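Local coordinates for protein xylose isomerase-like TIM barrel (Anabaena variabilis ATCC 29413, PDB 2QW5) that binds zinc and D-xylose in a TIM barrel and is probably a sugar phosphate isomerase or epimerase, at residues 43-48 against 319-324; 95-100 against 131-136; 114-119 against 174-179; 184-189 against 220-225. All blocks are in the same frame, centred on the assembly; numbering follows the deposited sequence. Where two conformers were deposited one is given.

How the contacts relate
All four contacts belong to one eight-stranded TIM barrel. Contact 1 ties the C-terminal helix to an early turn, and the other three are nested inside the chain loop it closes. Contacts 2 and 4 flank the sugar site and both touch the D-xylose. Their centres lie 19 Å apart, yet they meet where Tyr134 OH comes 2.7 Å from Glu189 OE1, probably as a hydrogen bond, and where Tyr134 CD1 packs 4.0 Å from Ile185 CD1. Contact 3 lies away from the site, with the side chain of Thr118 about 12 Å from the sugar. Contacts 1 and 2 fall on opposite sides of the chain's centre, their own centres 34 Å apart.

Contact 1 of 4, residues 43-48 against 319-324; sequences FGYSGF and DEAIKV
In this TIM barrel the C-terminal helix 314-332 packs against the turn that leads from helix 27-42 into strand 47-51. Two rings receive it, Phe43 and Tyr45, both with CG anti to the carbonyl carbon, beside the backbone N. Asp319 CB makes a CH-pi contact over the Phe43 ring, 3.8 Å from its centroid, and the carboxylate lies stacked on the ring with the planes 22° apart. Asp319 CG is anti to its backbone N (chi1 -167°), which brings Asp319 OD1 to 3.4 Å from Phe43 CD1. Tyr45 and Ile322 meet tip to tip. Ile322 holds CG1 anti to its backbone N (chi1 -173°), so its CD1 makes a second CH-pi contact over the Tyr45 ring, 3.9 Å from its centroid, while Ile322 CB rests 3.6 Å from Tyr45 CZ. A branched aliphatic chain suits this place because it touches both the ring and the backbone of Gly44. Tyrosine fits because its hydroxyl is hydrogen-bonded to Ala318 O, and small Ala321 admits that OH beside its CB. Gly44 ends the preceding helix in a Schellman motif, its positive phi suiting glycine. One water donates to Phe43 O at 2.8 Å and to Asp319 OD1 at 2.7 Å.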
# COMPACT_ATOMS: atom_id res chain seq x y z
N PHE A 43 -17.04 -10.50 37.77
CA PHE A 43 -17.72 -11.40 36.83
C PHE A 43 -17.24 -12.85 36.93
O PHE A 43 -17.84 -13.73 36.32
CB PHE A 43 -17.53 -10.96 35.36
CG PHE A 43 -17.92 -9.54 35.08
CD1 PHE A 43 -19.01 -8.93 35.71
CD2 PHE A 43 -17.22 -8.81 34.12
CE1 PHE A 43 -19.37 -7.60 35.43
CE2 PHE A 43 -17.56 -7.48 33.82
CZ PHE A 43 -18.65 -6.87 34.49
N GLY A 44 -16.14 -13.07 37.65
CA GLY A 44 -15.59 -14.40 37.90
C GLY A 44 -14.25 -14.71 37.27
O GLY A 44 -13.77 -15.82 37.39
N TYR A 45 -13.64 -13.74 36.59
CA TYR A 45 -12.33 -13.94 35.96
C TYR A 45 -11.28 -14.03 37.06
O TYR A 45 -11.31 -13.23 38.00
CB TYR A 45 -11.99 -12.81 34.97
CG TYR A 45 -12.84 -12.85 33.71
CD1 TYR A 45 -12.58 -13.80 32.72
CD2 TYR A 45 -13.89 -11.92 33.49
CE1 TYR A 45 -13.34 -13.86 31.57
CE2 TYR A 45 -14.65 -11.95 32.32
CZ TYR A 45 -14.35 -12.92 31.35
OH TYR A 45 -15.11 -13.00 30.20
N SER A 46 -10.41 -15.04 36.95
CA SER A 46 -9.33 -15.31 37.91
C SER A 46 -7.91 -15.04 37.37
O SER A 46 -6.92 -15.12 38.12
CB SER A 46 -9.45 -16.74 38.39
OG SER A 46 -9.22 -17.60 37.32
N GLY A 47 -7.82 -14.67 36.10
CA GLY A 47 -6.54 -14.30 35.53
C GLY A 47 -6.68 -13.50 34.25
O GLY A 47 -7.76 -13.40 33.68
N PHE A 48 -5.56 -12.92 33.81
CA PHE A 48 -5.56 -11.97 32.66
C PHE A 48 -4.41 -12.19 31.72
O PHE A 48 -3.37 -12.56 32.20
CB PHE A 48 -5.56 -10.54 33.21
CG PHE A 48 -6.71 -10.30 34.12
CD1 PHE A 48 -7.94 -9.90 33.62
CD2 PHE A 48 -6.61 -10.64 35.46
CE1 PHE A 48 -9.06 -9.76 34.47
CE2 PHE A 48 -7.73 -10.53 36.33
CZ PHE A 48 -8.95 -10.09 35.83
N ASP A 319 -18.68 -9.91 30.59
CA ASP A 319 -19.57 -10.66 31.46
C ASP A 319 -20.32 -11.74 30.70
O ASP A 319 -20.41 -12.88 31.16
CB ASP A 319 -20.54 -9.71 32.17
CG ASP A 319 -21.29 -10.37 33.31
OD1 ASP A 319 -20.76 -11.31 33.95
OD2 ASP A 319 -22.41 -9.89 33.59
N GLU A 320 -20.87 -11.40 29.53
CA GLU A 320 -21.59 -12.39 28.71
C GLU A 320 -20.65 -13.48 28.24
O GLU A 320 -21.08 -14.63 28.08
CB GLU A 320 -22.21 -11.74 27.46
CG GLU A 320 -23.32 -10.74 27.74
CD GLU A 320 -24.60 -11.37 28.31
OE1 GLU A 320 -24.96 -12.52 27.96
OE2 GLU A 320 -25.28 -10.68 29.11
N ALA A 321 -19.39 -13.12 28.00
CA ALA A 321 -18.35 -14.09 27.53
C ALA A 321 -18.08 -15.22 28.58
O ALA A 321 -18.04 -16.41 28.24
CB ALA A 321 -17.05 -13.32 27.17
N ILE A 322 -17.90 -14.82 29.84
CA ILE A 322 -17.65 -15.79 30.92
C ILE A 322 -18.92 -16.61 31.17
O ILE A 322 -18.81 -17.80 31.40
CB ILE A 322 -17.07 -15.16 32.22
CG1 ILE A 322 -16.68 -16.24 33.25
CG2 ILE A 322 -18.03 -14.10 32.83
CD1 ILE A 322 -15.59 -15.77 34.26
N LYS A 323 -20.11 -15.97 31.11
CA LYS A 323 -21.39 -16.66 31.30
C LYS A 323 -21.58 -17.76 30.25
O LYS A 323 -21.84 -18.92 30.62
CB LYS A 323 -22.56 -15.66 31.34
CG LYS A 323 -22.60 -14.82 32.65
CD LYS A 323 -23.63 -13.68 32.54
CE LYS A 323 -23.80 -12.83 33.83
NZ LYS A 323 -24.50 -13.49 34.98
N VAL A 324 -21.38 -17.44 28.98
CA VAL A 324 -21.49 -18.46 27.91
C VAL A 324 -20.45 -19.57 28.06
O VAL A 324 -20.80 -20.74 27.92
CB VAL A 324 -21.57 -17.87 26.45
CG1 VAL A 324 -20.22 -17.29 25.96
CG2 VAL A 324 -22.02 -18.97 25.49
O HOH W 1 -20.43 -13.60 35.33

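Contact 2 of 4, residues 95-100 against 131-136. With XLS (D-xylose), chain C.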
# COMPACT_ATOMS: atom_id res chain seq x y z
N ASP A 95 13.38 -11.84 14.59
CA ASP A 95 12.90 -12.98 13.81
C ASP A 95 13.82 -14.21 13.96
O ASP A 95 14.90 -14.26 13.36
CB ASP A 95 12.73 -12.57 12.34
CG ASP A 95 12.21 -13.69 11.45
OD1 ASP A 95 11.83 -14.78 11.95
OD2 ASP A 95 12.18 -13.47 10.22
N PRO A 96 13.36 -15.22 14.73
CA PRO A 96 14.17 -16.42 14.91
C PRO A 96 14.26 -17.34 13.71
O PRO A 96 15.06 -18.27 13.75
CB PRO A 96 13.48 -17.13 16.08
CG PRO A 96 12.07 -16.73 15.98
CD PRO A 96 12.13 -15.28 15.55
N SER A 97 13.45 -17.10 12.69
CA SER A 97 13.46 -17.86 11.44
C SER A 97 14.31 -17.18 10.36
O SER A 97 14.31 -17.61 9.19
CB SER A 97 12.01 -18.06 10.94
OG SER A 97 11.42 -16.82 10.56
N SER A 98 15.07 -16.15 10.72
CA SER A 98 15.95 -15.45 9.78
C SER A 98 17.02 -16.39 9.24
O SER A 98 17.38 -17.34 9.89
CB SER A 98 16.66 -14.29 10.46
OG SER A 98 17.62 -13.68 9.60
N ASN A 99 17.49 -16.13 8.03
CA ASN A 99 18.63 -16.87 7.49
C ASN A 99 19.95 -16.42 8.10
O ASN A 99 20.93 -17.11 7.92
CB ASN A 99 18.77 -16.68 5.99
CG ASN A 99 17.68 -17.33 5.22
OD1 ASN A 99 17.09 -18.34 5.62
ND2 ASN A 99 17.42 -16.76 4.05
N TYR A 100 19.96 -15.29 8.83
CA TYR A 100 21.18 -14.70 9.36
C TYR A 100 21.38 -15.05 10.85
O TYR A 100 20.54 -14.66 11.70
CB TYR A 100 21.17 -13.17 9.12
CG TYR A 100 20.81 -12.85 7.68
CD1 TYR A 100 21.54 -13.42 6.60
CD2 TYR A 100 19.71 -12.02 7.37
CE1 TYR A 100 21.18 -13.17 5.26
CE2 TYR A 100 19.35 -11.77 6.04
CZ TYR A 100 20.10 -12.36 4.99
OH TYR A 100 19.76 -12.11 3.69
N VAL A 131 7.43 -17.82 16.26
CA VAL A 131 8.25 -18.52 15.24
C VAL A 131 8.44 -17.60 14.02
O VAL A 131 9.54 -17.15 13.74
CB VAL A 131 7.60 -19.86 14.86
CG1 VAL A 131 8.49 -20.62 13.85
CG2 VAL A 131 7.32 -20.71 16.13
N ILE A 132 7.37 -17.35 13.28
CA ILE A 132 7.38 -16.48 12.12
C ILE A 132 6.80 -15.14 12.66
O ILE A 132 5.78 -15.18 13.39
CB ILE A 132 6.46 -17.02 11.01
CG1 ILE A 132 6.84 -18.47 10.60
CG2 ILE A 132 6.47 -16.08 9.79
CD1 ILE A 132 8.22 -18.61 10.04
N PRO A 133 7.42 -13.98 12.32
CA PRO A 133 6.95 -12.64 12.73
C PRO A 133 5.48 -12.42 12.40
O PRO A 133 5.07 -12.67 11.29
CB PRO A 133 7.82 -11.71 11.90
CG PRO A 133 9.11 -12.43 11.81
CD PRO A 133 8.69 -13.86 11.56
N TYR A 134 4.72 -11.93 13.38
CA TYR A 134 3.28 -11.80 13.22
C TYR A 134 2.91 -10.78 12.17
O TYR A 134 3.34 -9.64 12.26
CB TYR A 134 2.61 -11.43 14.55
CG TYR A 134 1.15 -11.11 14.37
CD1 TYR A 134 0.20 -12.13 14.23
CD2 TYR A 134 0.70 -9.78 14.33
CE1 TYR A 134 -1.13 -11.84 14.04
CE2 TYR A 134 -0.62 -9.49 14.12
CZ TYR A 134 -1.54 -10.52 13.99
OH TYR A 134 -2.84 -10.21 13.80
N GLY A 135 2.08 -11.19 11.21
CA GLY A 135 1.60 -10.32 10.13
C GLY A 135 2.58 -9.86 9.09
O GLY A 135 2.24 -9.00 8.33
N VAL A 136 3.77 -10.48 9.02
CA VAL A 136 4.81 -10.08 8.12
C VAL A 136 4.76 -11.07 6.99
O VAL A 136 5.50 -12.06 6.96
CB VAL A 136 6.22 -10.04 8.80
CG1 VAL A 136 7.34 -9.62 7.80
CG2 VAL A 136 6.22 -9.09 10.01
C1 XLS C . -3.58 -12.42 17.36
C2 XLS C . -2.13 -12.47 17.85
C3 XLS C . -1.39 -11.09 17.80
C4 XLS C . -0.45 -10.84 18.95
O1 XLS C . -4.25 -13.46 16.63
O2 XLS C . -2.03 -13.12 19.11
O3 XLS C . -2.17 -9.89 17.72
O4 XLS C . 0.40 -11.95 19.08
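Two loops at the C-terminal ends of the TIM-barrel strands meet here beside the sugar pocket, one following strand 83-87 and the other following strand 125-128. The first folds as a type I turn from Asp95 to Ser98, and Asp95 locks it. With CG anti to its backbone N (chi1 -179°), Asp95 places OD1 within reach of both Ser97 N and Ser97 OG. Ser97 N donates at 2.9 Å to Asp95 OD1 from above the carboxylate plane, making an Asx turn, and Ser97 OG donates at 2.5 Å to the syn lone pair of the same OD1. Arg158 clamps the pair, its NH2 forming a salt bridge with Asp95 OD2 and its NE bonding to Ser97 OG. Across the contact the side chains of Pro133 and Asp95 cross at about a right angle, Pro133 CD 3.3 Å from Asp95 OD1. An alanine in place of Asp95 would probably loosen the turn, since both bonds to Ser97 and the Arg158 salt bridge would go. Next to this turn, Pro96 CG lies 3.4 Å from Val131 O, a buried carbonyl with no polar partner in the model, and Ile132 CD1 reaches Ser97 OG at 3.7 Å. In the type II turn from Pro133 to Val136, Gly135 takes the positive phi (68°), and Tyr134 lays one ring face on the D-xylose, C3 standing 3.8 Å above the ring plane. Helix 148-176 backs the loops, with Ile165 against Pro96 and Tyr159 against Ile132, while Tyr100 occupies the N-cap position of helix 101-120.

Contact 3 of 4, residues 114-119 against 174-179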
# COMPACT_ATOMS: atom_id res chain seq x y z
N ARG A 114 11.45 -11.67 27.13
CA ARG A 114 10.01 -11.77 27.30
C ARG A 114 9.68 -12.93 28.22
O ARG A 114 8.77 -12.79 29.06
CB ARG A 114 9.27 -11.75 25.96
CG ARG A 114 8.96 -10.34 25.39
CD ARG A 114 10.10 -9.31 25.35
NE ARG A 114 9.59 -7.95 25.19
CZ ARG A 114 10.19 -6.83 25.58
NH1 ARG A 114 11.37 -6.83 26.20
NH2 ARG A 114 9.60 -5.67 25.34
N VAL A 115 10.43 -14.03 28.14
CA VAL A 115 10.28 -15.12 29.14
C VAL A 115 10.53 -14.51 30.58
O VAL A 115 9.79 -14.80 31.47
CB VAL A 115 11.22 -16.36 28.90
CG1 VAL A 115 11.18 -17.35 30.08
CG2 VAL A 115 10.91 -17.13 27.57
N ASP A 116 11.61 -13.73 30.77
CA ASP A 116 11.91 -13.09 32.06
C ASP A 116 10.79 -12.21 32.57
O ASP A 116 10.45 -12.26 33.75
CB ASP A 116 13.17 -12.21 32.01
CG ASP A 116 14.46 -13.00 31.80
OD1 ASP A 116 14.47 -14.23 32.00
OD2 ASP A 116 15.48 -12.35 31.49
N ILE A 117 10.22 -11.41 31.68
CA ILE A 117 9.06 -10.54 32.03
C ILE A 117 7.83 -11.39 32.46
O ILE A 117 7.10 -11.05 33.40
CB ILE A 117 8.68 -9.65 30.78
CG1 ILE A 117 9.77 -8.59 30.54
CG2 ILE A 117 7.26 -9.08 30.86
CD1 ILE A 117 9.57 -7.83 29.22
N THR A 118 7.59 -12.49 31.75
CA THR A 118 6.48 -13.41 32.07
C THR A 118 6.63 -13.90 33.50
O THR A 118 5.70 -13.74 34.29
CB THR A 118 6.40 -14.61 31.08
OG1 THR A 118 6.23 -14.08 29.78
CG2 THR A 118 5.19 -15.55 31.41
N ALA A 119 7.83 -14.37 33.84
CA ALA A 119 8.15 -14.86 35.18
C ALA A 119 8.01 -13.74 36.22
O ALA A 119 7.41 -13.97 37.28
CB ALA A 119 9.55 -15.47 35.19
N GLU A 174 12.20 -23.49 30.67
CA GLU A 174 12.02 -24.59 31.63
C GLU A 174 12.68 -24.22 32.97
O GLU A 174 12.07 -24.39 34.05
CB GLU A 174 12.54 -25.93 31.05
CG GLU A 174 12.06 -27.15 31.83
CD GLU A 174 12.57 -28.49 31.28
OE1 GLU A 174 13.49 -28.52 30.41
OE2 GLU A 174 12.04 -29.52 31.76
N ILE A 175 13.87 -23.62 32.92
CA ILE A 175 14.56 -23.13 34.13
C ILE A 175 13.69 -22.06 34.82
O ILE A 175 13.52 -22.07 36.04
CB ILE A 175 15.92 -22.52 33.80
CG1 ILE A 175 16.90 -23.59 33.31
CG2 ILE A 175 16.55 -21.89 35.03
CD1 ILE A 175 18.18 -23.02 32.85
N LYS A 176 13.08 -21.18 34.01
CA LYS A 176 12.20 -20.11 34.47
C LYS A 176 10.77 -20.52 34.86
O LYS A 176 10.00 -19.70 35.39
CB LYS A 176 12.11 -19.02 33.36
CG LYS A 176 13.44 -18.41 32.97
CD LYS A 176 14.10 -17.56 34.08
CE LYS A 176 13.27 -16.32 34.44
NZ LYS A 176 14.08 -15.30 35.13
N LYS A 177 10.41 -21.79 34.62
CA LYS A 177 9.06 -22.32 34.86
C LYS A 177 7.93 -21.60 34.04
O LYS A 177 6.83 -21.35 34.54
CB LYS A 177 8.76 -22.38 36.36
CG LYS A 177 9.80 -23.20 37.14
CD LYS A 177 9.48 -23.29 38.62
CE LYS A 177 9.96 -24.62 39.19
NZ LYS A 177 11.35 -25.00 38.83
N VAL A 178 8.25 -21.28 32.79
CA VAL A 178 7.31 -20.64 31.86
C VAL A 178 7.09 -21.61 30.71
O VAL A 178 8.05 -22.01 30.03
CB VAL A 178 7.89 -19.31 31.31
CG1 VAL A 178 7.02 -18.78 30.13
CG2 VAL A 178 8.09 -18.30 32.47
N LYS A 179 5.86 -22.05 30.53
CA LYS A 179 5.57 -22.95 29.39
C LYS A 179 5.46 -22.04 28.18
O LYS A 179 4.86 -20.97 28.30
CB LYS A 179 4.25 -23.70 29.59
CG LYS A 179 4.18 -24.67 30.76
CD LYS A 179 4.98 -25.89 30.54
CE LYS A 179 4.73 -26.88 31.69
NZ LYS A 179 5.84 -27.86 31.73
O HOH W 2 12.41 -13.07 35.42
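The guanidinium of Arg114 has Ile117 CD1 on one face, 3.6 Å above the plane and off its centre, while NH1 forms a salt bridge with Asp63 and NH2 bonds to Ala53 O. This ties helix 101-120 to helix 60-76. The other flat group is the carboxylate of Asp116, which reaches the end of helix 148-176, the next helix round the TIM barrel. Its CB points away from that helix end, yet with CG beside the backbone N (chi1 -67°) OD1 swings back to it. The stronger partner of Asp116 OD1 is the hydroxyl of Tyr172; Lys176 NZ, 3.3 Å from Asp116 OD1, adds a weak bond within a salt bridge. A water donates to Asp116 O at 2.7 Å and accepts from Lys176 NZ at 2.8 Å. Lysine suits the place because its long chain, bent at chi2 and chi3, crosses the neighbouring helix obliquely: Lys176 CB touches Val115 CG1 at 3.8 Å, and Lys176 CE passes 3.9 Å from Ala119 CB, a methyl small enough to let the chain by. Lys177, with positive phi, closes helix 148-176 in a Schellman motif. Beside the salt bridge is an apolar layer. Val178 points both methyls at the helix, Val178 CG2 standing 4.0 Å from Val115 CG1 and Val178 CG1 3.9 Å from Thr118 CG2. Branched side chains fill this seam, and Met126 of strand 125-128 closes it from the barrel side. Thr118 turns its hydroxyl elsewhere, giving a hydrogen bond to Arg114 O one turn back and sharing another with Thr86 OG1.

Contact 4 of 4, residues 184-189 against 220-225; sequences PITHWE and EILDGE. With XLS (D-xylose), chain C.
Nearest the D-xylose, on the loop that follows strand 179-182 of the TIM barrel, Glu189 places OE1 2.9 Å from the sugar's O1, and Ile185 lays CD1 3.9 Å from its C2. Glu189 OE1 is also held by Tyr134 OH, while the isoleucine gives the sugar an apolar surface. Behind them, Asp223 at the end of helix 217-223 grips the loop with both carboxylate oxygens. Thr186 OG1, anti to its backbone N (chi1 -180°), donates to Asp223 OD1 at 2.8 Å, and His187 N donates to Asp223 OD2 at 3.0 Å along a nearly straight line (166°); both donors stand above the carboxylate plane. An alanine in place of Asp223 would remove these two bonds and would probably leave the loop that carries Ile185 and Glu189 less firmly placed. The same Thr186 hydroxyl accepts from Trp188 N in an ST turn, so threonine serves both neighbours. Leu222 adds apolar support, its CD2 lying 4.1 Å from Thr186 CG2 and 4.2 Å from Trp188 CD1. Farther out lies a subunit interface: His187 ND1 bonds to Arg294 O of a neighbouring subunit, and Trp188 stacks on Trp188 of that same subunit. A water in the plane of the His187 ring lies 2.7 Å from His187 NE2 and donates to Leu222 O. With CG in the crowded position between backbone N and carbonyl carbon (chi1 67°), the His187 ring sets its CD2 edge 3.2 Å from Asp223 OD2.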
# COMPACT_ATOMS: atom_id res chain seq x y z
N PRO A 184 -1.07 -21.34 16.37
CA PRO A 184 -1.48 -21.37 14.96
C PRO A 184 -2.44 -20.19 14.80
O PRO A 184 -3.32 -20.02 15.64
CB PRO A 184 -2.24 -22.69 14.82
CG PRO A 184 -1.94 -23.46 16.05
CD PRO A 184 -1.66 -22.47 17.11
N ILE A 185 -2.20 -19.36 13.79
CA ILE A 185 -3.01 -18.14 13.55
C ILE A 185 -3.48 -18.18 12.11
O ILE A 185 -2.71 -18.54 11.25
CB ILE A 185 -2.16 -16.88 13.83
CG1 ILE A 185 -1.97 -16.70 15.34
CG2 ILE A 185 -2.79 -15.60 13.25
CD1 ILE A 185 -1.00 -15.62 15.76
N THR A 186 -4.71 -17.77 11.87
CA THR A 186 -5.32 -17.77 10.55
C THR A 186 -4.49 -17.09 9.48
O THR A 186 -3.79 -16.12 9.76
CB THR A 186 -6.74 -17.12 10.55
OG1 THR A 186 -7.27 -17.17 9.22
CG2 THR A 186 -6.73 -15.66 11.02
N HIS A 187 -4.55 -17.65 8.28
CA HIS A 187 -3.94 -17.07 7.06
C HIS A 187 -4.35 -15.60 6.84
O HIS A 187 -3.61 -14.85 6.22
CB HIS A 187 -4.37 -17.86 5.82
CG HIS A 187 -5.84 -17.73 5.50
ND1 HIS A 187 -6.32 -16.84 4.56
CD2 HIS A 187 -6.93 -18.32 6.05
CE1 HIS A 187 -7.63 -16.92 4.52
NE2 HIS A 187 -8.03 -17.80 5.41
N TRP A 188 -5.54 -15.21 7.30
CA TRP A 188 -5.96 -13.82 7.22
C TRP A 188 -5.04 -12.86 7.94
O TRP A 188 -4.94 -11.70 7.51
CB TRP A 188 -7.40 -13.62 7.71
CG TRP A 188 -8.45 -14.01 6.73
CD1 TRP A 188 -9.31 -15.03 6.84
CD2 TRP A 188 -8.74 -13.37 5.47
NE1 TRP A 188 -10.13 -15.08 5.75
CE2 TRP A 188 -9.82 -14.05 4.90
CE3 TRP A 188 -8.21 -12.28 4.78
CZ2 TRP A 188 -10.37 -13.70 3.65
CZ3 TRP A 188 -8.79 -11.90 3.56
CH2 TRP A 188 -9.85 -12.63 3.01
N GLU A 189 -4.40 -13.32 9.03
CA GLU A 189 -3.51 -12.49 9.84
C GLU A 189 -2.02 -12.70 9.68
O GLU A 189 -1.30 -11.78 9.97
CB GLU A 189 -3.81 -12.68 11.32
CG GLU A 189 -5.21 -12.33 11.75
CD GLU A 189 -5.42 -12.57 13.23
OE1 GLU A 189 -4.55 -12.24 14.04
OE2 GLU A 189 -6.50 -13.05 13.58
N GLU A 220 -8.69 -22.12 14.94
CA GLU A 220 -9.01 -23.53 14.59
C GLU A 220 -10.16 -23.62 13.58
O GLU A 220 -10.07 -24.30 12.56
CB GLU A 220 -9.32 -24.36 15.83
CG GLU A 220 -9.61 -25.86 15.56
CD GLU A 220 -8.49 -26.55 14.82
OE1 GLU A 220 -7.33 -26.20 15.10
OE2 GLU A 220 -8.78 -27.43 13.97
N ILE A 221 -11.21 -22.84 13.83
CA ILE A 221 -12.37 -22.81 12.95
C ILE A 221 -12.03 -22.22 11.59
O ILE A 221 -12.46 -22.79 10.57
CB ILE A 221 -13.52 -22.04 13.59
CG1 ILE A 221 -14.17 -22.83 14.73
CG2 ILE A 221 -14.67 -21.82 12.52
CD1 ILE A 221 -13.35 -23.97 15.51
N LEU A 222 -11.31 -21.08 11.56
CA LEU A 222 -10.99 -20.40 10.29
C LEU A 222 -10.11 -21.22 9.36
O LEU A 222 -10.30 -21.14 8.15
CB LEU A 222 -10.38 -19.00 10.47
CG LEU A 222 -11.40 -17.84 10.43
CD1 LEU A 222 -12.51 -18.05 11.46
CD2 LEU A 222 -10.74 -16.43 10.54
N ASP A 223 -9.15 -21.95 9.91
CA ASP A 223 -8.17 -22.73 9.09
C ASP A 223 -8.07 -24.23 9.31
O ASP A 223 -7.43 -24.92 8.48
CB ASP A 223 -6.75 -22.14 9.26
CG ASP A 223 -6.61 -20.74 8.70
OD1 ASP A 223 -7.53 -19.91 8.90
OD2 ASP A 223 -5.58 -20.46 8.04
N GLY A 224 -8.65 -24.74 10.39
CA GLY A 224 -8.49 -26.15 10.75
C GLY A 224 -9.22 -27.15 9.89
O GLY A 224 -10.06 -26.82 9.06
N GLU A 225 -8.96 -28.41 10.18
CA GLU A 225 -9.39 -29.52 9.36
C GLU A 225 -10.65 -30.26 9.77
O GLU A 225 -10.99 -31.31 9.19
CB GLU A 225 -8.17 -30.46 9.23
CG GLU A 225 -7.02 -29.76 8.52
CD GLU A 225 -5.76 -30.59 8.40
OE1 GLU A 225 -5.10 -30.85 9.42
OE2 GLU A 225 -5.37 -30.89 7.24
C1 XLS C . -3.58 -12.42 17.36
C2 XLS C . -2.13 -12.47 17.85
C3 XLS C . -1.39 -11.09 17.80
C4 XLS C . -0.45 -10.84 18.95
O1 XLS C . -4.25 -13.46 16.63
O2 XLS C . -2.03 -13.12 19.11
O3 XLS C . -2.17 -9.89 17.72
O4 XLS C . 0.40 -11.95 19.08
O HOH W 3 -10.26 -18.52 6.82